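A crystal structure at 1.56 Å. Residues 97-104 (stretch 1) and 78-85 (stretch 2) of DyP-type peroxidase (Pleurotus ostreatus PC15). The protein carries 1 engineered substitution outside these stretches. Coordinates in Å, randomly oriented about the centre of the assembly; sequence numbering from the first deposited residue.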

ATOM      1  N   ALA A  97       3.682  -1.781  16.177  1.00 11.34           N
ATOM      2  CA  ALA A  97       3.767  -0.615  15.265  1.00 11.14           C
ATOM      3  C   ALA A  97       2.599   0.305  15.453  1.00 11.24           C
ATOM      4  O   ALA A  97       2.740   1.515  15.603  1.00 10.72           O
ATOM      5  CB  ALA A  97       3.865  -1.115  13.828  1.00 11.41           C
ATOM      6  N   PHE A  98       1.366  -0.250  15.457  1.00  9.74           N
ATOM      7  CA  PHE A  98       0.158   0.521  15.648  1.00 10.37           C
ATOM      8  C   PHE A  98       0.222   1.303  16.994  1.00 10.83           C
ATOM      9  O   PHE A  98      -0.122   2.443  17.092  1.00 10.85           O
ATOM     10  CB  PHE A  98      -1.044  -0.435  15.695  1.00 10.24           C
ATOM     11  CG  PHE A  98      -2.350   0.212  16.054  1.00 10.18           C
ATOM     12  CD1 PHE A  98      -3.025   0.976  15.159  1.00 10.19           C
ATOM     13  CD2 PHE A  98      -2.915   0.056  17.315  1.00 10.08           C
ATOM     14  CE1 PHE A  98      -4.246   1.546  15.401  1.00 10.52           C
ATOM     15  CE2 PHE A  98      -4.132   0.663  17.599  1.00 10.32           C
ATOM     16  CZ  PHE A  98      -4.780   1.406  16.692  1.00 10.89           C
ATOM     17  N   THR A  99       0.637   0.599  18.039  1.00  9.92           N
ATOM     18  CA  THR A  99       0.646   1.167  19.391  1.00 12.02           C
ATOM     19  C   THR A  99       1.702   2.293  19.535  1.00 13.18           C
ATOM     20  O   THR A  99       1.439   3.333  20.134  1.00 13.98           O
ATOM     21  CB  THR A  99       0.831   0.029  20.360  1.00 13.71           C
ATOM     22  OG1 THR A  99      -0.340  -0.809  20.266  1.00 15.20           O
ATOM     23  CG2 THR A  99       0.976   0.587  21.762  1.00 16.18           C
ATOM     24  N   THR A 100       2.845   2.074  18.926  1.00 11.74           N
ATOM     25  CA  THR A 100       3.924   3.060  18.870  1.00 12.75           C
ATOM     26  C   THR A 100       3.489   4.296  18.094  1.00 11.51           C
ATOM     27  O   THR A 100       3.820   5.431  18.434  1.00 12.54           O
ATOM     28  CB  THR A 100       5.147   2.373  18.264  1.00 16.48           C
ATOM     29  OG1 THR A 100       5.673   1.414  19.218  1.00 21.68           O
ATOM     30  CG2 THR A 100       6.241   3.315  17.946  1.00 20.55           C
ATOM     31  N   GLY A 101       2.733   4.092  17.028  1.00 10.42           N
ATOM     32  CA  GLY A 101       2.363   5.133  16.056  1.00 10.74           C
ATOM     33  C   GLY A 101       3.437   5.350  15.034  1.00  9.73           C
ATOM     34  O   GLY A 101       4.576   5.055  15.257  1.00 10.96           O
ATOM     35  N   GLN A 102       3.005   5.792  13.892  1.00  9.14           N
ATOM     36  CA  GLN A 102       3.862   5.888  12.769  1.00  8.95           C
ATOM     37  C   GLN A 102       4.887   7.004  12.927  1.00  9.85           C
ATOM     38  O   GLN A 102       5.977   6.895  12.386  1.00 10.54           O
ATOM     39  CB  GLN A 102       3.149   6.002  11.443  1.00  9.57           C
ATOM     40  CG  GLN A 102       4.065   5.547  10.268  1.00  8.78           C
ATOM     41  CD  GLN A 102       3.445   5.781   8.933  1.00  9.25           C
ATOM     42  OE1 GLN A 102       3.932   6.623   8.139  1.00  9.67           O
ATOM     43  NE2 GLN A 102       2.338   5.035   8.625  1.00  9.11           N
ATOM     44  N   ARG A 103       4.521   8.124  13.570  1.00 11.13           N
ATOM     45  CA  ARG A 103       5.542   9.170  13.725  1.00 12.65           C
ATOM     46  C   ARG A 103       6.847   8.660  14.406  1.00 13.12           C
ATOM     47  O   ARG A 103       7.990   8.952  13.926  1.00 15.05           O
ATOM     48  CB  ARG A 103       5.007  10.322  14.552  1.00 15.26           C
ATOM     49  CG  ARG A 103       4.037  11.216  13.858  1.00 18.84           C
ATOM     50  CD  ARG A 103       3.317  12.230  14.775  1.00 19.79           C
ATOM     51  NE  ARG A 103       2.548  11.507  15.811  1.00 23.05           N
ATOM     52  CZ  ARG A 103       2.086  12.124  16.862  1.00 27.18           C
ATOM     53  NH1 ARG A 103       2.267  13.451  16.981  1.00 22.46           N
ATOM     54  NH2 ARG A 103       1.450  11.437  17.778  1.00 28.23           N
ATOM     55  N   LYS A 104       6.729   7.795  15.434  1.00 12.68           N
ATOM     56  CA  LYS A 104       7.910   7.206  16.094  1.00 14.42           C
ATOM     57  C   LYS A 104       8.450   6.028  15.285  1.00 13.98           C
ATOM     58  O   LYS A 104       9.639   5.884  15.102  1.00 13.40           O
ATOM     59  CB  LYS A 104       7.569   6.733  17.478  1.00 16.18           C
ATOM     60  CG  LYS A 104       7.480   7.883  18.439  1.00 23.01           C
ATOM     61  CD  LYS A 104       7.028   7.440  19.788  1.00 27.90           C
ATOM     62  CE  LYS A 104       6.911   8.646  20.721  1.00 33.77           C
ATOM     63  NZ  LYS A 104       5.891   8.315  21.739  1.00 38.77           N
TER
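Stretch 2 (78-85) SFSHLGLQ

Stretch 2 enters as a strand at Ser78 and Phe79 and is helical from His81 to Gln85; the turn into the helix meets the end of the helix that carries Phe98 and Thr99. The closest CA pair, Thr99 to His81, is 5.5 Å apart, and the two stretches together bury 302 Å². No direct hydrogen bond crosses between them. Instead one water bridges the backbones, accepting from His81 N at 2.9 Å and donating to Phe98 O at 2.8 Å, so an amide in the first turn of one helix is linked to a carbonyl near the end of the other.

Ser80 caps the new helix. With chi1 at 70° (p), its OG accepts from Gly83 N at 3.0 Å with an N-H...O angle of 157°, while Ser80 O receives Leu84 N at 2.9 Å.

The aromatic rotamers account for most of the fit. The CA-to-CB bond of Phe98 points sideways, but chi1 of 173° (t) brings the ring nearer to stretch 2. His81 CB lies over one face, 4.1 Å from the centroid and 25° off the normal, a CH-pi contact. At the ring edge, Phe98 CE1 is 3.5 Å from Phe79 O and Phe98 CZ is 3.8 Å from Leu84 CD1. The Leu84 CA-to-CB bond points toward stretch 1, whereas the Phe79 side chain (chi1 -68°, m) leads away and leaves its carbonyl to make the contact.

The CA-to-CB bond of His81 points toward stretch 1, and its chi1 is also t, at 173°. Thr99 CG2 stands 4.1 Å from its ring centroid, 16° off the normal, although the CA-to-CB bond of Thr99 points away.

Beyond Gly101, whose phi of 83° breaks the helix, the CA-to-CB bond of Arg103 points toward stretch 2; its NH2 comes within 3.0 Å of Leu82 CD1, a tight contact without a hydrogen bond.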

ATOM      1  N   SER A  78     -11.433   5.080  10.406  1.00 10.47           N
ATOM      2  CA  SER A  78     -10.395   4.296  11.019  1.00 10.32           C
ATOM      3  C   SER A  78      -9.765   5.116  12.130  1.00 10.81           C
ATOM      4  O   SER A  78      -9.778   6.347  12.038  1.00 11.24           O
ATOM      5  CB  SER A  78      -9.415   3.842   9.928  1.00 10.79           C
ATOM      6  OG  SER A  78      -8.635   2.715  10.254  1.00 12.03           O
ATOM      7  N   PHE A  79      -9.303   4.454  13.166  1.00 10.78           N
ATOM      8  CA  PHE A  79      -8.843   5.131  14.364  1.00 11.06           C
ATOM      9  C   PHE A  79      -7.444   4.764  14.730  1.00 10.86           C
ATOM     10  O   PHE A  79      -7.041   3.562  14.718  1.00 10.73           O
ATOM     11  CB  PHE A  79      -9.753   4.768  15.578  1.00 11.43           C
ATOM     12  CG  PHE A  79     -11.116   5.303  15.471  1.00 11.14           C
ATOM     13  CD1 PHE A  79     -11.400   6.579  15.936  1.00 13.13           C
ATOM     14  CD2 PHE A  79     -12.095   4.588  14.850  1.00 12.24           C
ATOM     15  CE1 PHE A  79     -12.659   7.117  15.784  1.00 11.80           C
ATOM     16  CE2 PHE A  79     -13.393   5.096  14.707  1.00 13.47           C
ATOM     17  CZ  PHE A  79     -13.648   6.397  15.154  1.00 13.67           C
ATOM     18  N   SER A  80      -6.646   5.776  15.138  1.00  9.74           N
ATOM     19  CA  SER A  80      -5.312   5.490  15.579  1.00 10.06           C
ATOM     20  C   SER A  80      -5.252   5.069  17.034  1.00 10.12           C
ATOM     21  O   SER A  80      -6.215   5.185  17.758  1.00 10.69           O
ATOM     22  CB  SER A  80      -4.426   6.748  15.419  1.00 11.34           C
ATOM     23  OG  SER A  80      -4.848   7.733  16.406  1.00 10.51           O
ATOM     24  N   HIS A  81      -4.069   4.655  17.479  1.00 11.78           N
ATOM     25  CA  HIS A  81      -3.914   4.283  18.879  1.00 11.46           C
ATOM     26  C   HIS A  81      -4.131   5.476  19.760  1.00 12.19           C
ATOM     27  O   HIS A  81      -4.836   5.381  20.750  1.00 13.60           O
ATOM     28  CB  HIS A  81      -2.574   3.695  19.109  1.00 13.34           C
ATOM     29  CG  HIS A  81      -2.286   3.455  20.570  1.00 16.71           C
ATOM     30  ND1 HIS A  81      -2.835   2.416  21.283  1.00 22.46           N
ATOM     31  CD2 HIS A  81      -1.546   4.162  21.433  1.00 17.63           C
ATOM     32  CE1 HIS A  81      -2.400   2.459  22.535  1.00 20.33           C
ATOM     33  NE2 HIS A  81      -1.595   3.497  22.648  1.00 19.93           N
ATOM     34  N   LEU A  82      -3.643   6.616  19.312  1.00 13.00           N
ATOM     35  CA  LEU A  82      -3.906   7.836  20.085  1.00 15.37           C
ATOM     36  C   LEU A  82      -5.387   8.104  20.164  1.00 13.92           C
ATOM     37  O   LEU A  82      -5.921   8.636  21.176  1.00 14.76           O
ATOM     38  CB  LEU A  82      -3.190   9.016  19.446  1.00 18.40           C
ATOM     39  CG  LEU A  82      -1.668   8.943  19.535  1.00 24.41           C
ATOM     40  CD1 LEU A  82      -1.020   9.823  18.497  1.00 29.68           C
ATOM     41  CD2 LEU A  82      -1.152   9.275  20.926  1.00 29.92           C
ATOM     42  N   GLY A  83      -6.115   7.895  19.110  1.00 12.49           N
ATOM     43  CA  GLY A  83      -7.529   8.117  19.142  1.00 12.30           C
ATOM     44  C   GLY A  83      -8.304   7.154  20.035  1.00 12.75           C
ATOM     45  O   GLY A  83      -9.247   7.548  20.750  1.00 14.30           O
ATOM     46  N   LEU A  84      -7.916   5.892  19.988  1.00 12.46           N
ATOM     47  CA  LEU A  84      -8.459   4.911  20.928  1.00 13.49           C
ATOM     48  C   LEU A  84      -8.243   5.347  22.348  1.00 16.05           C
ATOM     49  O   LEU A  84      -9.205   5.342  23.139  1.00 16.66           O
ATOM     50  CB  LEU A  84      -7.909   3.486  20.679  1.00 14.23           C
ATOM     51  CG  LEU A  84      -8.308   2.910  19.275  1.00 14.08           C
ATOM     52  CD1 LEU A  84      -7.646   1.522  19.255  1.00 15.82           C
ATOM     53  CD2 LEU A  84      -9.758   2.864  18.999  1.00 15.62           C
ATOM     54  N   GLN A  85      -7.019   5.724  22.667  1.00 16.34           N
ATOM     55  CA  GLN A  85      -6.724   6.237  24.021  1.00 18.63           C
ATOM     56  C   GLN A  85      -7.615   7.445  24.374  1.00 19.65           C
ATOM     57  O   GLN A  85      -8.195   7.536  25.513  1.00 20.12           O
ATOM     58  CB  GLN A  85      -5.293   6.620  24.127  1.00 21.19           C
ATOM     59  CG  GLN A  85      -4.274   5.455  24.005  1.00 28.77           C
ATOM     60  CD  GLN A  85      -3.988   4.700  25.305  1.00 38.82           C
ATOM     61  OE1 GLN A  85      -4.531   3.606  25.572  1.00 44.83           O
ATOM     62  NE2 GLN A  85      -3.116   5.278  26.115  1.00 35.73           N
TER
HETATM   63  O   HOH W   1      -1.735   4.285  15.753  1.00 11.26           O